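Local coordinates for RND efflux system, outer membrane lipoprotein, NodT family (Burkholderia mallei, PDB 6U94) that probably acts as the outer membrane channel of an RND-type efflux system, a lipoprotein of the outer membrane factor family, at residues A[151-155]-A[156-160]; A[164-167]-A[168-172]. All coordinates share one frame; numbering follows the deposited sequence.

Contact 1: residues A[151-155]-A[156-160]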
ATOM      1  N   GLN A 151      -7.840  26.556   9.701  1.00 87.40           N
ATOM      2  CA  GLN A 151      -7.572  27.507   8.628  1.00 82.37           C
ATOM      3  C   GLN A 151      -6.618  26.926   7.590  1.00 77.92           C
ATOM      4  O   GLN A 151      -6.828  27.101   6.385  1.00 77.34           O
ATOM      5  CB  GLN A 151      -7.014  28.808   9.210  1.00 79.24           C
ATOM      6  CG  GLN A 151      -6.655  29.856   8.177  1.00 80.71           C
ATOM      7  CD  GLN A 151      -6.200  31.155   8.813  1.00 84.56           C
ATOM      8  OE1 GLN A 151      -5.004  31.441   8.879  1.00 88.35           O
ATOM      9  NE2 GLN A 151      -7.154  31.946   9.293  1.00 85.29           N
ATOM     10  N   TYR A 152      -5.567  26.236   8.036  1.00 75.22           N
ATOM     11  CA  TYR A 152      -4.653  25.590   7.096  1.00 69.28           C
ATOM     12  C   TYR A 152      -5.376  24.550   6.252  1.00 70.65           C
ATOM     13  O   TYR A 152      -5.108  24.414   5.053  1.00 67.63           O
ATOM     14  CB  TYR A 152      -3.486  24.951   7.853  1.00 72.49           C
ATOM     15  CG  TYR A 152      -2.599  24.057   7.004  1.00 79.48           C
ATOM     16  CD1 TYR A 152      -1.604  24.595   6.196  1.00 81.78           C
ATOM     17  CD2 TYR A 152      -2.746  22.673   7.025  1.00 79.71           C
ATOM     18  CE1 TYR A 152      -0.792  23.783   5.427  1.00 83.88           C
ATOM     19  CE2 TYR A 152      -1.939  21.857   6.260  1.00 81.68           C
ATOM     20  CZ  TYR A 152      -0.965  22.415   5.462  1.00 83.09           C
ATOM     21  OH  TYR A 152      -0.158  21.603   4.699  1.00 81.83           O
ATOM     22  N   LEU A 153      -6.309  23.818   6.858  1.00 71.41           N
ATOM     23  CA  LEU A 153      -7.005  22.731   6.182  1.00 73.89           C
ATOM     24  C   LEU A 153      -8.140  23.211   5.288  1.00 76.12           C
ATOM     25  O   LEU A 153      -8.753  22.387   4.603  1.00 78.78           O
ATOM     26  CB  LEU A 153      -7.541  21.733   7.212  1.00 75.85           C
ATOM     27  CG  LEU A 153      -6.467  20.961   7.981  1.00 78.37           C
ATOM     28  CD1 LEU A 153      -7.085  20.115   9.082  1.00 81.60           C
ATOM     29  CD2 LEU A 153      -5.651  20.097   7.031  1.00 74.00           C
ATOM     30  N   ALA A 154      -8.433  24.511   5.271  1.00 75.25           N
ATOM     31  CA  ALA A 154      -9.475  25.022   4.393  1.00 73.12           C
ATOM     32  C   ALA A 154      -8.982  25.261   2.973  1.00 75.54           C
ATOM     33  O   ALA A 154      -9.805  25.382   2.059  1.00 77.87           O
ATOM     34  CB  ALA A 154     -10.060  26.313   4.960  1.00 74.76           C
ATOM     35  N   THR A 155      -7.669  25.323   2.763  1.00 73.06           N
ATOM     36  CA  THR A 155      -7.126  25.514   1.426  1.00 70.23           C
ATOM     37  C   THR A 155      -7.426  24.307   0.541  1.00 75.67           C
ATOM     38  O   THR A 155      -7.672  23.195   1.015  1.00 73.10           O
ATOM     39  CB  THR A 155      -5.618  25.756   1.483  1.00 66.31           C
ATOM     40  OG1 THR A 155      -4.956  24.578   1.970  1.00 66.47           O
ATOM     41  CG2 THR A 155      -5.311  26.935   2.404  1.00 68.74           C
ATOM     42  N   GLU A 156      -7.410  24.550  -0.773  1.00 74.99           N
ATOM     43  CA  GLU A 156      -7.806  23.518  -1.723  1.00 73.20           C
ATOM     44  C   GLU A 156      -6.817  22.359  -1.729  1.00 68.66           C
ATOM     45  O   GLU A 156      -7.221  21.192  -1.826  1.00 60.69           O
ATOM     46  CB  GLU A 156      -7.932  24.115  -3.122  1.00 82.26           C
ATOM     47  CG  GLU A 156      -8.357  23.112  -4.182  1.00 90.74           C
ATOM     48  CD  GLU A 156      -8.070  23.594  -5.589  1.00101.29           C
ATOM     49  OE1 GLU A 156      -7.379  24.625  -5.739  1.00106.57           O
ATOM     50  OE2 GLU A 156      -8.535  22.940  -6.547  1.00104.61           O
ATOM     51  N   GLU A 157      -5.517  22.657  -1.638  1.00 68.68           N
ATOM     52  CA  GLU A 157      -4.523  21.589  -1.637  1.00 72.16           C
ATOM     53  C   GLU A 157      -4.607  20.764  -0.360  1.00 69.39           C
ATOM     54  O   GLU A 157      -4.473  19.535  -0.401  1.00 65.86           O
ATOM     55  CB  GLU A 157      -3.115  22.165  -1.819  1.00 74.49           C
ATOM     56  CG  GLU A 157      -2.786  23.357  -0.932  1.00 79.96           C
ATOM     57  CD  GLU A 157      -3.162  24.687  -1.570  1.00 81.25           C
ATOM     58  OE1 GLU A 157      -4.169  24.738  -2.307  1.00 81.40           O
ATOM     59  OE2 GLU A 157      -2.443  25.681  -1.339  1.00 83.60           O
ATOM     60  N   ALA A 158      -4.835  21.417   0.782  1.00 72.60           N
ATOM     61  CA  ALA A 158      -4.964  20.680   2.035  1.00 72.45           C
ATOM     62  C   ALA A 158      -6.213  19.807   2.036  1.00 71.73           C
ATOM     63  O   ALA A 158      -6.186  18.678   2.538  1.00 74.10           O
ATOM     64  CB  ALA A 158      -4.985  21.644   3.222  1.00 72.72           C
ATOM     65  N   ARG A 159      -7.320  20.313   1.486  1.00 72.26           N
ATOM     66  CA  ARG A 159      -8.537  19.511   1.410  1.00 71.58           C
ATOM     67  C   ARG A 159      -8.336  18.286   0.528  1.00 73.64           C
ATOM     68  O   ARG A 159      -8.775  17.181   0.873  1.00 70.34           O
ATOM     69  CB  ARG A 159      -9.691  20.364   0.888  1.00 79.16           C
ATOM     70  CG  ARG A 159     -11.003  19.616   0.724  1.00 84.49           C
ATOM     71  CD  ARG A 159     -12.137  20.567   0.343  1.00 93.48           C
ATOM     72  NE  ARG A 159     -13.424  19.881   0.259  1.00100.18           N
ATOM     73  CZ  ARG A 159     -14.289  19.787   1.265  1.00106.15           C
ATOM     74  NH1 ARG A 159     -14.008  20.335   2.439  1.00109.40           N
ATOM     75  NH2 ARG A 159     -15.438  19.143   1.099  1.00107.71           N
ATOM     76  N   ARG A 160      -7.678  18.460  -0.619  1.00 70.95           N
ATOM     77  CA  ARG A 160      -7.421  17.328  -1.500  1.00 64.79           C
ATOM     78  C   ARG A 160      -6.488  16.315  -0.850  1.00 65.73           C
ATOM     79  O   ARG A 160      -6.644  15.106  -1.059  1.00 69.43           O
ATOM     80  CB  ARG A 160      -6.839  17.823  -2.825  1.00 59.49           C
ATOM     81  CG  ARG A 160      -6.580  16.723  -3.839  1.00 59.13           C
ATOM     82  CD  ARG A 160      -6.088  17.298  -5.156  1.00 58.59           C
ATOM     83  NE  ARG A 160      -6.016  16.286  -6.202  1.00 60.14           N
ATOM     84  CZ  ARG A 160      -7.067  15.844  -6.885  1.00 63.30           C
ATOM     85  NH1 ARG A 160      -8.275  16.326  -6.626  1.00 57.50           N
ATOM     86  NH2 ARG A 160      -6.913  14.919  -7.824  1.00 63.75           N
TER
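Thr155 and Ala158 meet at the start of a long helix, and the threonine hydroxyl makes bonds on both sides of the corner. Chi1 of 65° sets OG1 between the backbone N and the carbonyl carbon, where it faces the first turn of the new helix and takes a weak bond from Ala158 N, 3.4 Å to Thr155 OG1. The same hydroxyl donates backwards: Thr155 OG1 lies 3.1 Å from Tyr152 O and nearly in line with that C=O, at 166°. One side chain thus ties the end of helix 146-152 to the beginning of helix 156-203. Thr155, the last residue of a type I beta turn that starts at Tyr152, is the N-cap, and the turn swings the chain sharply from one helix into the next. The cap's own carbonyl opens the helical bonding, with Arg159 N 2.9 Å from Thr155 O. Ala158 points its methyl back into the bend, where CB sits 3.2 Å from Thr155 OG1 and 3.3 Å from Tyr152 O. The Tyr152 ring reaches the same methyl with CE2, and Leu153 brings CD2 to 4.2 Å from Ala158 CB. Leu137 of helix 132-142 touches both Leu153 and Ala158. On the other flank Glu157, its chi1 of 47° turning CG toward the cap, brings CG to 3.8 Å from Thr155 OG1, and Met286 of helix 283-294 lies against it.

Contact 2: residues A[164-167]-A[168-172]; sequences ISLV and AEVAN
Residues 164-172 run as unbroken alpha helix, each carbonyl from Ile164 to Val167 accepting from the amide four residues on. The shortest of these four bonds puts Glu169 N 2.8 Å from Ser165 O. In the longest, Ala171 N stands 3.2 Å from Val167 O. Side chains of the second half lie close along these carbonyls: the Ala168 methyl is 3.3 Å from Ile164 O, and Glu169 CB is 3.2 Å from Ser165 O. Val170 does the same with a branch, its CG2 lying 3.2 Å from Leu166 O. That methyl is anti to the valine's own carbonyl carbon, which turns it back along the helix to meet Leu166 CD1 at 4.3 Å, the one apolar side-chain pair between the two segments. This is a buried part of helix 156-203, in the largely helical architecture of an outer membrane factor, and its faces are shared among several neighbours. Val167 and Val170 both pack on Val62 of helix 56-67, Ala168 meets Val449 and Lys453 of helix 421-454, and Leu246 of helix 211-247 covers Leu166 and Val170. Glu169 forms salt bridges to Arg83 and Arg87 and a hydrogen bond to Tyr86, surroundings that would probably stabilise its negative charge, while Ser165 OG is hydrogen-bonded to Ser161 O and to the Glu134 carboxylate.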
ATOM      1  N   ILE A 164      -7.494  12.451  -0.281  1.00 64.06           N
ATOM      2  CA  ILE A 164      -6.677  11.391  -0.860  1.00 62.91           C
ATOM      3  C   ILE A 164      -6.274  10.386   0.214  1.00 64.32           C
ATOM      4  O   ILE A 164      -6.366   9.169   0.017  1.00 65.27           O
ATOM      5  CB  ILE A 164      -5.452  11.994  -1.570  1.00 62.16           C
ATOM      6  CG1 ILE A 164      -5.862  12.625  -2.902  1.00 60.38           C
ATOM      7  CG2 ILE A 164      -4.384  10.951  -1.781  1.00 58.26           C
ATOM      8  CD1 ILE A 164      -4.696  13.183  -3.692  1.00 58.98           C
ATOM      9  N   SER A 165      -5.835  10.885   1.374  1.00 66.65           N
ATOM     10  CA  SER A 165      -5.476   9.996   2.475  1.00 65.81           C
ATOM     11  C   SER A 165      -6.674   9.176   2.933  1.00 69.02           C
ATOM     12  O   SER A 165      -6.564   7.962   3.145  1.00 71.61           O
ATOM     13  CB  SER A 165      -4.912  10.801   3.648  1.00 67.19           C
ATOM     14  OG  SER A 165      -3.800  11.587   3.259  1.00 68.46           O
ATOM     15  N   LEU A 166      -7.831   9.824   3.080  1.00 69.42           N
ATOM     16  CA  LEU A 166      -9.013   9.133   3.580  1.00 69.13           C
ATOM     17  C   LEU A 166      -9.474   8.056   2.605  1.00 67.01           C
ATOM     18  O   LEU A 166      -9.766   6.925   3.010  1.00 66.42           O
ATOM     19  CB  LEU A 166     -10.132  10.138   3.844  1.00 66.30           C
ATOM     20  CG  LEU A 166     -11.413   9.609   4.488  1.00 65.31           C
ATOM     21  CD1 LEU A 166     -11.111   8.950   5.822  1.00 60.89           C
ATOM     22  CD2 LEU A 166     -12.415  10.749   4.670  1.00 67.44           C
ATOM     23  N   VAL A 167      -9.548   8.393   1.315  1.00 65.97           N
ATOM     24  CA  VAL A 167      -9.947   7.416   0.302  1.00 65.82           C
ATOM     25  C   VAL A 167      -9.003   6.223   0.321  1.00 66.01           C
ATOM     26  O   VAL A 167      -9.433   5.064   0.305  1.00 66.56           O
ATOM     27  CB  VAL A 167      -9.993   8.073  -1.089  1.00 65.71           C
ATOM     28  CG1 VAL A 167     -10.031   7.016  -2.184  1.00 60.70           C
ATOM     29  CG2 VAL A 167     -11.195   9.002  -1.200  1.00 68.13           C
ATOM     30  N   ALA A 168      -7.698   6.493   0.367  1.00 63.65           N
ATOM     31  CA  ALA A 168      -6.715   5.418   0.317  1.00 60.02           C
ATOM     32  C   ALA A 168      -6.732   4.585   1.592  1.00 66.42           C
ATOM     33  O   ALA A 168      -6.607   3.356   1.537  1.00 70.54           O
ATOM     34  CB  ALA A 168      -5.328   5.998   0.077  1.00 54.53           C
ATOM     35  N   GLU A 169      -6.882   5.234   2.749  1.00 67.67           N
ATOM     36  CA  GLU A 169      -6.845   4.499   4.008  1.00 67.01           C
ATOM     37  C   GLU A 169      -8.067   3.606   4.172  1.00 68.36           C
ATOM     38  O   GLU A 169      -7.969   2.528   4.768  1.00 68.39           O
ATOM     39  CB  GLU A 169      -6.730   5.468   5.183  1.00 68.82           C
ATOM     40  CG  GLU A 169      -6.128   4.842   6.431  1.00 72.47           C
ATOM     41  CD  GLU A 169      -4.692   4.387   6.220  1.00 71.32           C
ATOM     42  OE1 GLU A 169      -3.850   5.220   5.825  1.00 71.21           O
ATOM     43  OE2 GLU A 169      -4.405   3.193   6.442  1.00 74.39           O
ATOM     44  N   VAL A 170      -9.222   4.030   3.653  1.00 69.59           N
ATOM     45  CA  VAL A 170     -10.397   3.162   3.663  1.00 68.90           C
ATOM     46  C   VAL A 170     -10.157   1.937   2.790  1.00 66.38           C
ATOM     47  O   VAL A 170     -10.527   0.814   3.155  1.00 67.25           O
ATOM     48  CB  VAL A 170     -11.645   3.943   3.208  1.00 66.97           C
ATOM     49  CG1 VAL A 170     -12.821   3.000   3.010  1.00 65.19           C
ATOM     50  CG2 VAL A 170     -11.993   5.029   4.220  1.00 73.20           C
ATOM     51  N   ALA A 171      -9.527   2.132   1.629  1.00 62.41           N
ATOM     52  CA  ALA A 171      -9.288   1.019   0.715  1.00 65.13           C
ATOM     53  C   ALA A 171      -8.280   0.036   1.298  1.00 67.99           C
ATOM     54  O   ALA A 171      -8.494  -1.181   1.263  1.00 69.48           O
ATOM     55  CB  ALA A 171      -8.809   1.541  -0.640  1.00 62.51           C
ATOM     56  N   ASN A 172      -7.173   0.546   1.840  1.00 65.31           N
ATOM     57  CA  ASN A 172      -6.160  -0.344   2.396  1.00 64.01           C
ATOM     58  C   ASN A 172      -6.673  -1.088   3.620  1.00 66.51           C
ATOM     59  O   ASN A 172      -6.220  -2.204   3.898  1.00 69.21           O
ATOM     60  CB  ASN A 172      -4.898   0.440   2.749  1.00 66.45           C
ATOM     61  CG  ASN A 172      -3.743  -0.463   3.147  1.00 65.83           C
ATOM     62  OD1 ASN A 172      -3.104  -1.080   2.293  1.00 68.81           O
ATOM     63  ND2 ASN A 172      -3.467  -0.543   4.443  1.00 61.84           N
TER

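In the fold
Both contacts belong to helix 156-203, contact 1 at its N-cap and contact 2 further along the same rod, with about 17 Å between their centres and no direct touch. Burial rises along the way: the centre of contact 1 is about 24 Å from the centre of the chain and that contact is partly open, whereas the centre of contact 2 is about 10 Å from it and that contact is enclosed. Helix 132-142 reaches both, through Leu137 and Val141 at the capped corner and through Glu134 further in. Helix 421-454 packs along the inner contact. A glycerol, probably from the crystallisation liquor, sits about 3 Å from the Tyr152 side chain in contact 1.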